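Exonuclease mut-7 homolog (Aedes aegypti, PDB 7JW2) probably trims the 3' ends of AGO1-bound microRNAs as a magnesium-dependent 3'-5' exoribonuclease, represented here by its exonuclease domain. Local coordinates at residues A[150-155]-A[161-166]; A[168-173]-A[179-184]. One frame throughout, in Å; residues are numbered along the deposited sequence.

Overall arrangement
Interactions 1 and 2 follow each other along the chain, with centres about 15 Å apart. Both deal with the long connection between helix 151-159 and helix 179-205. Interaction 1 lays the first part of that connection on the helix just left; interaction 2 packs the later part against the helix to come. Both are partly buried. Interaction 1 is mostly apolar, with a buried leucine, exposed lysines at its margin and one bridging water. Interaction 2 is aromatic and polar, with a buried tryptophan, tyrosine and glutamine. The two touch where the Tyr184 ring packs on the backbone of Asp164 and Lys165.

Interaction 1 (A[150-155]-A[161-166]); sequences NLANLV and KKLDKS
Leu163 packs its CD2 methyl onto the backbone of Ala152, where CD2 lies 3.8 Å from Ala152 CA. The same methyl comes within 4.4 Å of Leu151 CG. Leu163 CG is anti to the backbone N (chi1 -177°), and this extends the side chain to the first turn of helix 151-159. Nearer the root of the side chain, Leu163 CB touches Val155 CG1 at 4.1 Å. The two side chains cross at about a right angle. Val155 CG1 also rests 3.7 Å from Lys161 O, so this methyl touches the returning loop at two residues.

The exposed Lys165 lays its aliphatic chain against Ala152 CB. The chain bends at chi3 (-40°), and Lys165 CD passes 3.8 Å from Ala152 CB, with CE and NZ following alongside the same methyl. No direct hydrogen bond joins the two segments. A water does it instead, donating to Ala152 O at 2.6 Å and accepting from Leu163 N at 3.0 Å.

Behind this layer, Asn150 OD1 caps the helix by accepting from Asn153 N at 2.9 Å. Leu151 also packs on Asp188, Leu192 and Ile195 of helix 179-205, tying the contact to the next helix. On the loop side, Asp164 OD1 accepts from Ser166 N, forming an Asx turn, and from Ser166 OG. Lys162 makes backbone hydrogen bonds with Ala2 and His3. The whole is an N-capped helix with its own following loop folded back along it, within the RNase H-like exonuclease domain.

Interaction 2 (A[168-173]-A[179-184]); sequences QFSNWA and KEQLRY
Gln181 runs antiparallel to the Trp172 side chain, alongside the indole, and can be followed outward from its root. Its CB sits 3.7 Å from Trp172 CZ3. CG, anti to the carbonyl carbon (chi1 -69°), lies 3.6 Å from Ser170 OG. The chain stays extended to the amide. There NE2 stands over the rim of one indole face and donates twice: to Ser170 OG at 2.9 Å and to Asn171 O at 3.0 Å. Both acceptors lie near the amide plane, but NE2 meets Asn171 O from above the carbonyl plane. The other amide atom, OE1, accepts hydrogen bonds from Gln174 NE2 and Arg178 N. Ser170 OG also hydrogen-bonds to Asn167 O.

Trp172 is held at its edges too. Gln181 O lies in the indole plane, 3.3 Å from CH2. Trp172 NE1 donates to Gln168 O at 3.0 Å in a nearly straight bond (172°). The acceptor lies in the indole plane, while NE1 approaches from above the carbonyl plane of Gln168. Trp172 CZ2 meets Tyr184 CD2 at 3.5 Å, rim to rim, with planes at 36°; neither ring lies over the other.

Tyr184 reaches past the indole to Gln168. Its OH is 3.4 Å from Gln168 CB, and Gln168 N lies above one face of the phenol ring. Trp172 and Tyr184 both also touch Glu39 of strand 33-40. Tyr184 is probably the tyrosine of the YX3D motif of DEDDy exonucleases, consistent with the mut-7 family.

With both protons of NE2 used and OE1 accepting twice, the amide of buried Gln181 is fixed in rotation, and its polar groups stitch the loop to the first turn of helix 179-205.

Interaction 1 (A[150-155]-A[161-166])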
loop_
_atom_site.group_PDB
_atom_site.type_symbol
_atom_site.label_atom_id
_atom_site.label_comp_id
_atom_site.label_asym_id
_atom_site.label_seq_id
_atom_site.Cartn_x
_atom_site.Cartn_y
_atom_site.Cartn_z
ATOM N N ASN A 150 2.441 -34.564 -8.511
ATOM C CA ASN A 150 3.017 -33.257 -8.805
ATOM C C ASN A 150 1.936 -32.328 -9.346
ATOM O O ASN A 150 0.815 -32.751 -9.641
ATOM C CB ASN A 150 4.186 -33.374 -9.797
ATOM C CG ASN A 150 3.810 -34.109 -11.072
ATOM O OD1 ASN A 150 2.833 -33.771 -11.745
ATOM N ND2 ASN A 150 4.595 -35.127 -11.413
ATOM N N LEU A 151 2.279 -31.041 -9.476
ATOM C CA LEU A 151 1.272 -30.056 -9.859
ATOM C C LEU A 151 0.791 -30.273 -11.291
ATOM O O LEU A 151 -0.400 -30.106 -11.581
ATOM C CB LEU A 151 1.813 -28.632 -9.673
ATOM C CG LEU A 151 0.872 -27.511 -10.116
ATOM C CD1 LEU A 151 -0.410 -27.525 -9.286
ATOM C CD2 LEU A 151 1.553 -26.141 -10.029
ATOM N N ALA A 152 1.690 -30.659 -12.199
ATOM C CA ALA A 152 1.274 -30.862 -13.581
ATOM C C ALA A 152 0.200 -31.936 -13.680
ATOM O O ALA A 152 -0.758 -31.798 -14.450
ATOM C CB ALA A 152 2.479 -31.238 -14.443
ATOM N N ASN A 153 0.334 -33.004 -12.903
ATOM C CA ASN A 153 -0.672 -34.062 -12.949
ATOM C C ASN A 153 -1.975 -33.620 -12.289
ATOM O O ASN A 153 -3.062 -34.000 -12.738
ATOM C CB ASN A 153 -0.129 -35.328 -12.295
ATOM C CG ASN A 153 0.910 -36.016 -13.161
ATOM O OD1 ASN A 153 1.029 -35.718 -14.349
ATOM N ND2 ASN A 153 1.667 -36.930 -12.570
ATOM N N LEU A 154 -1.891 -32.817 -11.224
ATOM C CA LEU A 154 -3.109 -32.309 -10.598
ATOM C C LEU A 154 -3.870 -31.383 -11.540
ATOM O O LEU A 154 -5.106 -31.370 -11.549
ATOM C CB LEU A 154 -2.763 -31.589 -9.294
ATOM C CG LEU A 154 -3.952 -31.233 -8.411
ATOM C CD1 LEU A 154 -4.884 -32.444 -8.234
ATOM C CD2 LEU A 154 -3.447 -30.709 -7.067
ATOM N N VAL A 155 -3.150 -30.582 -12.328
ATOM C CA VAL A 155 -3.799 -29.744 -13.332
ATOM C C VAL A 155 -4.557 -30.601 -14.341
ATOM O O VAL A 155 -5.697 -30.292 -14.707
ATOM C CB VAL A 155 -2.763 -28.838 -14.021
ATOM C CG1 VAL A 155 -3.344 -28.231 -15.271
ATOM C CG2 VAL A 155 -2.331 -27.728 -13.063
ATOM N N LYS A 161 -6.382 -30.412 -19.096
ATOM C CA LYS A 161 -5.395 -29.908 -20.033
ATOM C C LYS A 161 -3.995 -30.143 -19.484
ATOM O O LYS A 161 -3.792 -30.346 -18.284
ATOM C CB LYS A 161 -5.618 -28.420 -20.325
ATOM C CG LYS A 161 -6.922 -28.153 -21.057
ATOM C CD LYS A 161 -7.221 -26.674 -21.143
ATOM C CE LYS A 161 -8.479 -26.425 -21.953
ATOM N NZ LYS A 161 -8.481 -25.067 -22.559
ATOM N N LYS A 162 -3.029 -30.152 -20.394
ATOM C CA LYS A 162 -1.637 -30.326 -20.017
ATOM C C LYS A 162 -1.064 -29.002 -19.517
ATOM O O LYS A 162 -1.312 -27.948 -20.103
ATOM C CB LYS A 162 -0.844 -30.834 -21.220
ATOM C CG LYS A 162 0.595 -31.196 -20.940
ATOM C CD LYS A 162 1.368 -31.314 -22.250
ATOM C CE LYS A 162 2.862 -31.388 -22.009
ATOM N NZ LYS A 162 3.240 -32.655 -21.323
ATOM N N LEU A 163 -0.314 -29.059 -18.419
ATOM C CA LEU A 163 0.411 -27.891 -17.917
ATOM C C LEU A 163 1.750 -27.795 -18.639
ATOM O O LEU A 163 2.610 -28.668 -18.486
ATOM C CB LEU A 163 0.616 -27.981 -16.407
ATOM C CG LEU A 163 1.311 -26.787 -15.754
ATOM C CD1 LEU A 163 0.358 -25.615 -15.723
ATOM C CD2 LEU A 163 1.796 -27.153 -14.352
ATOM N N ASP A 164 1.919 -26.742 -19.435
ATOM C CA ASP A 164 3.183 -26.510 -20.136
ATOM C C ASP A 164 4.244 -26.090 -19.125
ATOM O O ASP A 164 4.198 -24.975 -18.587
ATOM C CB ASP A 164 2.996 -25.452 -21.220
ATOM C CG ASP A 164 4.269 -25.198 -22.029
ATOM O OD1 ASP A 164 5.343 -25.702 -21.647
ATOM O OD2 ASP A 164 4.185 -24.486 -23.051
ATOM N N LYS A 165 5.197 -26.986 -18.873
ATOM C CA LYS A 165 6.272 -26.778 -17.914
ATOM C C LYS A 165 7.607 -26.450 -18.573
ATOM O O LYS A 165 8.645 -26.520 -17.909
ATOM C CB LYS A 165 6.441 -28.023 -17.050
ATOM C CG LYS A 165 5.522 -28.077 -15.856
ATOM C CD LYS A 165 5.725 -29.370 -15.085
ATOM C CE LYS A 165 5.931 -30.548 -16.019
ATOM N NZ LYS A 165 6.420 -31.748 -15.290
ATOM N N SER A 166 7.605 -26.093 -19.856
ATOM C CA SER A 166 8.873 -25.910 -20.561
ATOM C C SER A 166 9.701 -24.762 -19.992
ATOM O O SER A 166 10.919 -24.742 -20.179
ATOM C CB SER A 166 8.621 -25.684 -22.050
ATOM O OG SER A 166 7.955 -24.461 -22.282
HETATM O O HOH W 1 -0.125 -31.689 -16.973
#

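Interaction 2 (A[168-173]-A[179-184])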
loop_
_atom_site.group_PDB
_atom_site.type_symbol
_atom_site.label_atom_id
_atom_site.label_comp_id
_atom_site.label_asym_id
_atom_site.label_seq_id
_atom_site.Cartn_x
_atom_site.Cartn_y
_atom_site.Cartn_z
ATOM N N GLN A 168 9.681 -23.997 -16.626
ATOM C CA GLN A 168 9.858 -24.221 -15.194
ATOM C C GLN A 168 11.304 -23.988 -14.763
ATOM O O GLN A 168 11.569 -23.323 -13.750
ATOM C CB GLN A 168 9.399 -25.641 -14.840
ATOM C CG GLN A 168 9.670 -26.032 -13.402
ATOM C CD GLN A 168 9.157 -27.424 -13.055
ATOM O OE1 GLN A 168 8.790 -28.201 -13.934
ATOM N NE2 GLN A 168 9.153 -27.743 -11.769
ATOM N N PHE A 169 12.255 -24.525 -15.527
ATOM C CA PHE A 169 13.675 -24.410 -15.231
ATOM C C PHE A 169 14.383 -23.464 -16.193
ATOM O O PHE A 169 15.575 -23.629 -16.474
ATOM C CB PHE A 169 14.324 -25.792 -15.245
ATOM C CG PHE A 169 13.737 -26.722 -14.233
ATOM C CD1 PHE A 169 13.909 -26.481 -12.885
ATOM C CD2 PHE A 169 12.976 -27.810 -14.627
ATOM C CE1 PHE A 169 13.357 -27.323 -11.940
ATOM C CE2 PHE A 169 12.425 -28.656 -13.687
ATOM C CZ PHE A 169 12.618 -28.412 -12.343
ATOM N N SER A 170 13.655 -22.482 -16.717
ATOM C CA SER A 170 14.251 -21.439 -17.539
ATOM C C SER A 170 15.135 -20.528 -16.685
ATOM O O SER A 170 15.235 -20.666 -15.459
ATOM C CB SER A 170 13.168 -20.639 -18.247
ATOM O OG SER A 170 12.389 -19.932 -17.287
ATOM N N ASN A 171 15.796 -19.571 -17.342
ATOM C CA ASN A 171 16.738 -18.705 -16.647
ATOM C C ASN A 171 15.952 -17.577 -16.003
ATOM O O ASN A 171 15.723 -16.522 -16.598
ATOM C CB ASN A 171 17.794 -18.177 -17.610
ATOM C CG ASN A 171 18.776 -17.271 -16.925
ATOM O OD1 ASN A 171 18.691 -17.035 -15.723
ATOM N ND2 ASN A 171 19.717 -16.746 -17.687
ATOM N N TRP A 172 15.534 -17.803 -14.751
ATOM C CA TRP A 172 14.747 -16.798 -14.042
ATOM C C TRP A 172 15.559 -15.581 -13.608
ATOM O O TRP A 172 14.966 -14.606 -13.119
ATOM C CB TRP A 172 14.064 -17.446 -12.829
ATOM C CG TRP A 172 13.006 -18.431 -13.246
ATOM C CD1 TRP A 172 13.081 -19.797 -13.185
ATOM C CD2 TRP A 172 11.753 -18.122 -13.856
ATOM N NE1 TRP A 172 11.933 -20.365 -13.710
ATOM C CE2 TRP A 172 11.093 -19.355 -14.107
ATOM C CE3 TRP A 172 11.096 -16.926 -14.172
ATOM C CZ2 TRP A 172 9.837 -19.425 -14.702
ATOM C CZ3 TRP A 172 9.822 -16.999 -14.748
ATOM C CH2 TRP A 172 9.214 -18.241 -15.013
ATOM N N ALA A 173 16.876 -15.582 -13.810
ATOM C CA ALA A 173 17.694 -14.428 -13.463
ATOM C C ALA A 173 17.843 -13.441 -14.611
ATOM O O ALA A 173 18.308 -12.320 -14.384
ATOM C CB ALA A 173 19.082 -14.886 -12.997
ATOM N N LYS A 179 8.264 -13.193 -22.509
ATOM C CA LYS A 179 6.821 -13.271 -22.309
ATOM C C LYS A 179 6.378 -14.681 -21.941
ATOM O O LYS A 179 5.442 -14.848 -21.152
ATOM C CB LYS A 179 6.078 -12.774 -23.553
ATOM C CG LYS A 179 6.335 -13.542 -24.829
ATOM C CD LYS A 179 5.577 -12.890 -25.984
ATOM C CE LYS A 179 5.206 -13.897 -27.060
ATOM N NZ LYS A 179 6.300 -14.049 -28.049
ATOM N N GLU A 180 7.052 -15.707 -22.462
ATOM C CA GLU A 180 6.675 -17.075 -22.123
ATOM C C GLU A 180 6.983 -17.394 -20.665
ATOM O O GLU A 180 6.260 -18.184 -20.039
ATOM C CB GLU A 180 7.389 -18.062 -23.053
ATOM C CG GLU A 180 7.011 -17.915 -24.523
ATOM C CD GLU A 180 7.782 -16.802 -25.234
ATOM O OE1 GLU A 180 7.380 -16.426 -26.360
ATOM O OE2 GLU A 180 8.784 -16.300 -24.671
ATOM N N GLN A 181 8.036 -16.785 -20.109
ATOM C CA GLN A 181 8.351 -16.953 -18.691
ATOM C C GLN A 181 7.299 -16.286 -17.817
ATOM O O GLN A 181 6.830 -16.876 -16.833
ATOM C CB GLN A 181 9.732 -16.378 -18.385
ATOM C CG GLN A 181 10.901 -17.151 -18.979
ATOM C CD GLN A 181 12.210 -16.490 -18.626
ATOM O OE1 GLN A 181 12.492 -15.395 -19.109
ATOM N NE2 GLN A 181 12.991 -17.121 -17.754
ATOM N N LEU A 182 6.926 -15.049 -18.157
ATOM C CA LEU A 182 5.895 -14.348 -17.394
ATOM C C LEU A 182 4.570 -15.094 -17.456
ATOM O O LEU A 182 3.849 -15.182 -16.453
ATOM C CB LEU A 182 5.743 -12.918 -17.912
ATOM C CG LEU A 182 6.994 -12.060 -17.686
ATOM C CD1 LEU A 182 7.034 -10.873 -18.645
ATOM C CD2 LEU A 182 7.079 -11.596 -16.247
ATOM N N ARG A 183 4.237 -15.658 -18.618
ATOM C CA ARG A 183 2.983 -16.400 -18.734
ATOM C C ARG A 183 2.993 -17.650 -17.858
ATOM O O ARG A 183 2.015 -17.936 -17.151
ATOM C CB ARG A 183 2.724 -16.754 -20.201
ATOM C CG ARG A 183 2.263 -15.553 -21.018
ATOM C CD ARG A 183 1.482 -15.959 -22.265
ATOM N NE ARG A 183 2.206 -16.929 -23.077
ATOM C CZ ARG A 183 2.722 -16.661 -24.273
ATOM N NH1 ARG A 183 2.588 -15.448 -24.793
ATOM N NH2 ARG A 183 3.368 -17.604 -24.947
ATOM N N TYR A 184 4.091 -18.404 -17.885
ATOM C CA TYR A 184 4.214 -19.583 -17.039
ATOM C C TYR A 184 4.116 -19.207 -15.563
ATOM O O TYR A 184 3.429 -19.883 -14.789
ATOM C CB TYR A 184 5.539 -20.307 -17.337
ATOM C CG TYR A 184 5.910 -21.317 -16.281
ATOM C CD1 TYR A 184 5.408 -22.616 -16.320
ATOM C CD2 TYR A 184 6.718 -20.962 -15.207
ATOM C CE1 TYR A 184 5.721 -23.539 -15.331
ATOM C CE2 TYR A 184 7.034 -21.870 -14.222
ATOM C CZ TYR A 184 6.526 -23.152 -14.278
ATOM O OH TYR A 184 6.845 -24.054 -13.297
#